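Local coordinates for protein MNMC2 (Aquifex aeolicus, PDB 3VYW) that methylates the modified wobble uridine of certain tRNAs, using S-adenosylmethionine as the methyl donor and working without a fused oxidase domain, at residues A[7-17]-A[290-301]. Residues are numbered along the deposited sequence; the frame is centred on the assembly and turned at random.
Sequences LKNYLESYLRK and KEPLEILIDYLL
Y10 and Y14 both set CG opposite the backbone nitrogen (chi1 near 180° in each), and this carries the two rings, one helical turn apart, off helix 7-17 onto residues 290-301. From the other helix I297 turns CG2 the same way, with CG1 beside its own nitrogen, so that its CD1 touches both tyrosines while CG2 lies against Y14 and L11. CD1 sits at the edge of the Y10 ring, near its plane, and I297 CG2 comes within 3.6 Å of CD2 of Y14. A beta-branched residue suits this place because it offers separate methyl groups to separate neighbours. L293 covers one face of Y10 in a CH-pi contact, its CD1 3.9 Å from the ring centroid and offset toward the rim.

The N-terminal helix here packs on the C-terminal one, their axes crossing at -70° and 11.0 Å apart, a spacing that bulky side chains fill. F34 of helix 24-37 touches L293 and I297, making this a small helical assembly beside the Rossmann-like methyltransferase fold.

Tyrosine serves because its apolar ring can be buried while its hydroxyl reaches polar groups at the border. The Y14 hydroxyl donates to D298, OH to OD1 2.7 Å, meeting the carboxylate on its syn side and 21° out of plane. The other oxygen of D298, OD2, forms a salt bridge with NZ of K290, which would favour a charged carboxylate. Y10 OH gives only a weak bond to OE2 of E291, the N-cap residue of the second helix. K17, its chain extended beyond CG, reaches along the outside to a salt bridge with E294, NZ to OE2 3.5 Å. On the far flank L15 CD2 meets L301 CD1 at 4.1 Å, apolar methyl against apolar methyl.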
# COMPACT_ATOMS: atom_id res chain seq x y z
N LEU A 7 -10.19 -10.02 20.24
CA LEU A 7 -10.91 -9.52 19.10
C LEU A 7 -12.40 -9.49 19.26
O LEU A 7 -13.06 -8.60 18.79
CB LEU A 7 -10.53 -10.28 17.85
CG LEU A 7 -9.16 -10.03 17.28
CD1 LEU A 7 -8.99 -10.85 16.06
CD2 LEU A 7 -8.95 -8.59 16.99
N LYS A 8 -12.94 -10.52 19.88
CA LYS A 8 -14.34 -10.60 20.16
C LYS A 8 -14.81 -9.59 21.13
O LYS A 8 -15.89 -9.11 21.04
CB LYS A 8 -14.70 -11.96 20.64
CG LYS A 8 -16.04 -11.96 21.29
CD LYS A 8 -16.68 -13.29 21.13
CE LYS A 8 -17.61 -13.58 22.26
NZ LYS A 8 -18.05 -14.97 22.12
N ASN A 9 -13.99 -9.31 22.12
CA ASN A 9 -14.27 -8.29 23.07
C ASN A 9 -14.28 -6.97 22.40
O ASN A 9 -15.08 -6.14 22.69
CB ASN A 9 -13.20 -8.29 24.14
CG ASN A 9 -13.43 -9.32 25.19
OD1 ASN A 9 -14.44 -9.96 25.23
ND2 ASN A 9 -12.47 -9.47 26.05
N TYR A 10 -13.34 -6.77 21.52
CA TYR A 10 -13.18 -5.53 20.84
C TYR A 10 -14.38 -5.26 20.01
O TYR A 10 -14.87 -4.17 19.98
CB TYR A 10 -11.95 -5.61 19.97
CG TYR A 10 -11.58 -4.34 19.32
CD1 TYR A 10 -10.52 -3.62 19.76
CD2 TYR A 10 -12.25 -3.88 18.25
CE1 TYR A 10 -10.17 -2.46 19.16
CE2 TYR A 10 -11.92 -2.72 17.66
CZ TYR A 10 -10.87 -2.02 18.13
OH TYR A 10 -10.50 -0.87 17.55
N LEU A 11 -14.84 -6.26 19.31
CA LEU A 11 -16.00 -6.13 18.50
C LEU A 11 -17.23 -5.86 19.29
O LEU A 11 -18.01 -5.03 18.95
CB LEU A 11 -16.23 -7.41 17.73
CG LEU A 11 -17.57 -7.42 17.06
CD1 LEU A 11 -17.55 -6.48 15.90
CD2 LEU A 11 -17.94 -8.79 16.62
N GLU A 12 -17.42 -6.60 20.36
CA GLU A 12 -18.58 -6.41 21.18
C GLU A 12 -18.51 -5.03 21.73
O GLU A 12 -19.47 -4.33 21.79
CB GLU A 12 -18.58 -7.40 22.31
CG GLU A 12 -19.25 -8.71 21.97
CD GLU A 12 -19.01 -9.75 23.02
OE1 GLU A 12 -19.79 -10.70 23.09
OE2 GLU A 12 -18.05 -9.62 23.78
N SER A 13 -17.35 -4.63 22.13
CA SER A 13 -17.21 -3.35 22.70
C SER A 13 -17.53 -2.26 21.72
O SER A 13 -18.18 -1.31 22.06
CB SER A 13 -15.82 -3.22 23.26
OG SER A 13 -15.41 -1.91 23.28
N TYR A 14 -17.04 -2.37 20.50
CA TYR A 14 -17.28 -1.37 19.47
C TYR A 14 -18.71 -1.26 19.06
O TYR A 14 -19.19 -0.21 18.77
CB TYR A 14 -16.40 -1.62 18.27
CG TYR A 14 -16.60 -0.68 17.11
CD1 TYR A 14 -16.19 0.62 17.17
CD2 TYR A 14 -17.16 -1.11 15.94
CE1 TYR A 14 -16.36 1.46 16.12
CE2 TYR A 14 -17.32 -0.27 14.89
CZ TYR A 14 -16.91 1.01 15.00
OH TYR A 14 -17.06 1.85 13.96
N LEU A 15 -19.39 -2.37 18.98
CA LEU A 15 -20.77 -2.31 18.58
C LEU A 15 -21.60 -1.56 19.59
O LEU A 15 -22.51 -0.85 19.25
CB LEU A 15 -21.33 -3.69 18.31
CG LEU A 15 -20.67 -4.42 17.18
CD1 LEU A 15 -21.15 -5.85 17.12
CD2 LEU A 15 -20.82 -3.73 15.84
N ARG A 16 -21.31 -1.75 20.86
CA ARG A 16 -22.00 -1.02 21.90
C ARG A 16 -21.73 0.45 21.80
O ARG A 16 -22.62 1.25 21.88
CB ARG A 16 -21.62 -1.55 23.26
CG ARG A 16 -21.97 -0.63 24.41
CD ARG A 16 -20.85 -0.53 25.42
NE ARG A 16 -20.88 -1.63 26.36
CZ ARG A 16 -21.68 -1.70 27.41
NH1 ARG A 16 -22.53 -0.72 27.67
NH2 ARG A 16 -21.62 -2.74 28.22
N LYS A 17 -20.50 0.83 21.58
CA LYS A 17 -20.24 2.22 21.48
C LYS A 17 -21.04 2.75 20.32
O LYS A 17 -21.61 3.81 20.40
CB LYS A 17 -18.76 2.46 21.27
CG LYS A 17 -18.41 3.59 20.31
CD LYS A 17 -16.99 4.07 20.50
CE LYS A 17 -16.39 4.60 19.21
NZ LYS A 17 -14.91 4.67 19.25
N LYS A 290 -9.70 7.11 12.85
CA LYS A 290 -10.23 5.85 13.27
C LYS A 290 -9.21 4.75 13.51
O LYS A 290 -8.23 4.66 12.84
CB LYS A 290 -11.22 5.41 12.24
CG LYS A 290 -12.29 4.52 12.77
CD LYS A 290 -13.45 4.53 11.81
CE LYS A 290 -14.72 4.11 12.50
NZ LYS A 290 -15.66 5.25 12.61
N GLU A 291 -9.49 3.90 14.47
CA GLU A 291 -8.71 2.72 14.69
C GLU A 291 -8.86 1.77 13.56
O GLU A 291 -9.90 1.62 13.02
CB GLU A 291 -9.16 2.03 15.96
CG GLU A 291 -8.89 2.77 17.22
CD GLU A 291 -8.41 1.85 18.30
OE1 GLU A 291 -7.26 1.41 18.21
OE2 GLU A 291 -9.17 1.53 19.22
N PRO A 292 -7.79 1.10 13.24
CA PRO A 292 -7.76 0.22 12.11
C PRO A 292 -8.73 -0.90 12.26
O PRO A 292 -9.33 -1.26 11.32
CB PRO A 292 -6.35 -0.31 12.15
CG PRO A 292 -5.59 0.85 12.66
CD PRO A 292 -6.47 1.63 13.55
N LEU A 293 -8.88 -1.45 13.44
CA LEU A 293 -9.79 -2.54 13.60
C LEU A 293 -11.17 -2.13 13.31
O LEU A 293 -11.95 -2.89 12.83
CB LEU A 293 -9.68 -3.14 14.97
CG LEU A 293 -8.46 -4.02 15.05
CD1 LEU A 293 -8.27 -4.44 16.47
CD2 LEU A 293 -8.61 -5.21 14.14
N GLU A 294 -11.46 -0.90 13.68
CA GLU A 294 -12.74 -0.27 13.52
C GLU A 294 -13.14 -0.08 12.09
O GLU A 294 -14.26 -0.19 11.75
CB GLU A 294 -12.71 1.07 14.23
CG GLU A 294 -13.24 1.02 15.65
CD GLU A 294 -12.89 2.24 16.45
OE1 GLU A 294 -12.54 3.25 15.86
OE2 GLU A 294 -12.97 2.19 17.66
N ILE A 295 -12.18 0.29 11.28
CA ILE A 295 -12.38 0.53 9.89
C ILE A 295 -12.76 -0.75 9.24
O ILE A 295 -13.59 -0.79 8.40
CB ILE A 295 -11.11 1.07 9.26
CG1 ILE A 295 -10.90 2.50 9.69
CG2 ILE A 295 -11.20 1.00 7.76
CD1 ILE A 295 -9.55 3.07 9.44
N LEU A 296 -12.12 -1.81 9.66
CA LEU A 296 -12.47 -3.12 9.23
C LEU A 296 -13.85 -3.53 9.67
O LEU A 296 -14.57 -4.09 8.91
CB LEU A 296 -11.44 -4.12 9.73
CG LEU A 296 -11.64 -5.61 9.43
CD1 LEU A 296 -11.72 -5.89 7.96
CD2 LEU A 296 -10.55 -6.45 10.01
N ILE A 297 -14.22 -3.26 10.90
CA ILE A 297 -15.52 -3.63 11.37
C ILE A 297 -16.62 -2.92 10.61
O ILE A 297 -17.57 -3.50 10.22
CB ILE A 297 -15.67 -3.36 12.87
CG1 ILE A 297 -14.82 -4.31 13.68
CG2 ILE A 297 -17.10 -3.52 13.29
CD1 ILE A 297 -14.59 -3.89 15.10
N ASP A 298 -16.43 -1.65 10.35
CA ASP A 298 -17.38 -0.89 9.64
C ASP A 298 -17.60 -1.44 8.27
O ASP A 298 -18.67 -1.38 7.77
CB ASP A 298 -16.85 0.49 9.45
CG ASP A 298 -17.00 1.31 10.63
OD1 ASP A 298 -17.62 0.85 11.57
OD2 ASP A 298 -16.48 2.41 10.60
N TYR A 299 -16.54 -1.91 7.66
CA TYR A 299 -16.61 -2.50 6.35
C TYR A 299 -17.42 -3.77 6.29
O TYR A 299 -18.23 -3.95 5.42
CB TYR A 299 -15.19 -2.72 5.86
CG TYR A 299 -15.02 -3.47 4.59
CD1 TYR A 299 -15.12 -2.85 3.39
CD2 TYR A 299 -14.73 -4.81 4.59
CE1 TYR A 299 -14.96 -3.53 2.22
CE2 TYR A 299 -14.57 -5.51 3.43
CZ TYR A 299 -14.67 -4.86 2.25
OH TYR A 299 -14.49 -5.55 1.10
N LEU A 300 -17.21 -4.64 7.25
CA LEU A 300 -17.92 -5.87 7.33
C LEU A 300 -19.40 -5.64 7.53
O LEU A 300 -20.20 -6.35 7.01
CB LEU A 300 -17.34 -6.75 8.41
CG LEU A 300 -15.99 -7.28 8.04
CD1 LEU A 300 -15.33 -7.97 9.20
CD2 LEU A 300 -16.07 -8.20 6.86
N LEU A 301 -19.73 -4.63 8.29
CA LEU A 301 -21.09 -4.24 8.48
C LEU A 301 -21.78 -3.77 7.23
O LEU A 301 -22.87 -4.13 6.97
CB LEU A 301 -21.17 -3.18 9.54
CG LEU A 301 -20.86 -3.69 10.91
CD1 LEU A 301 -20.77 -2.56 11.87
CD2 LEU A 301 -21.90 -4.66 11.36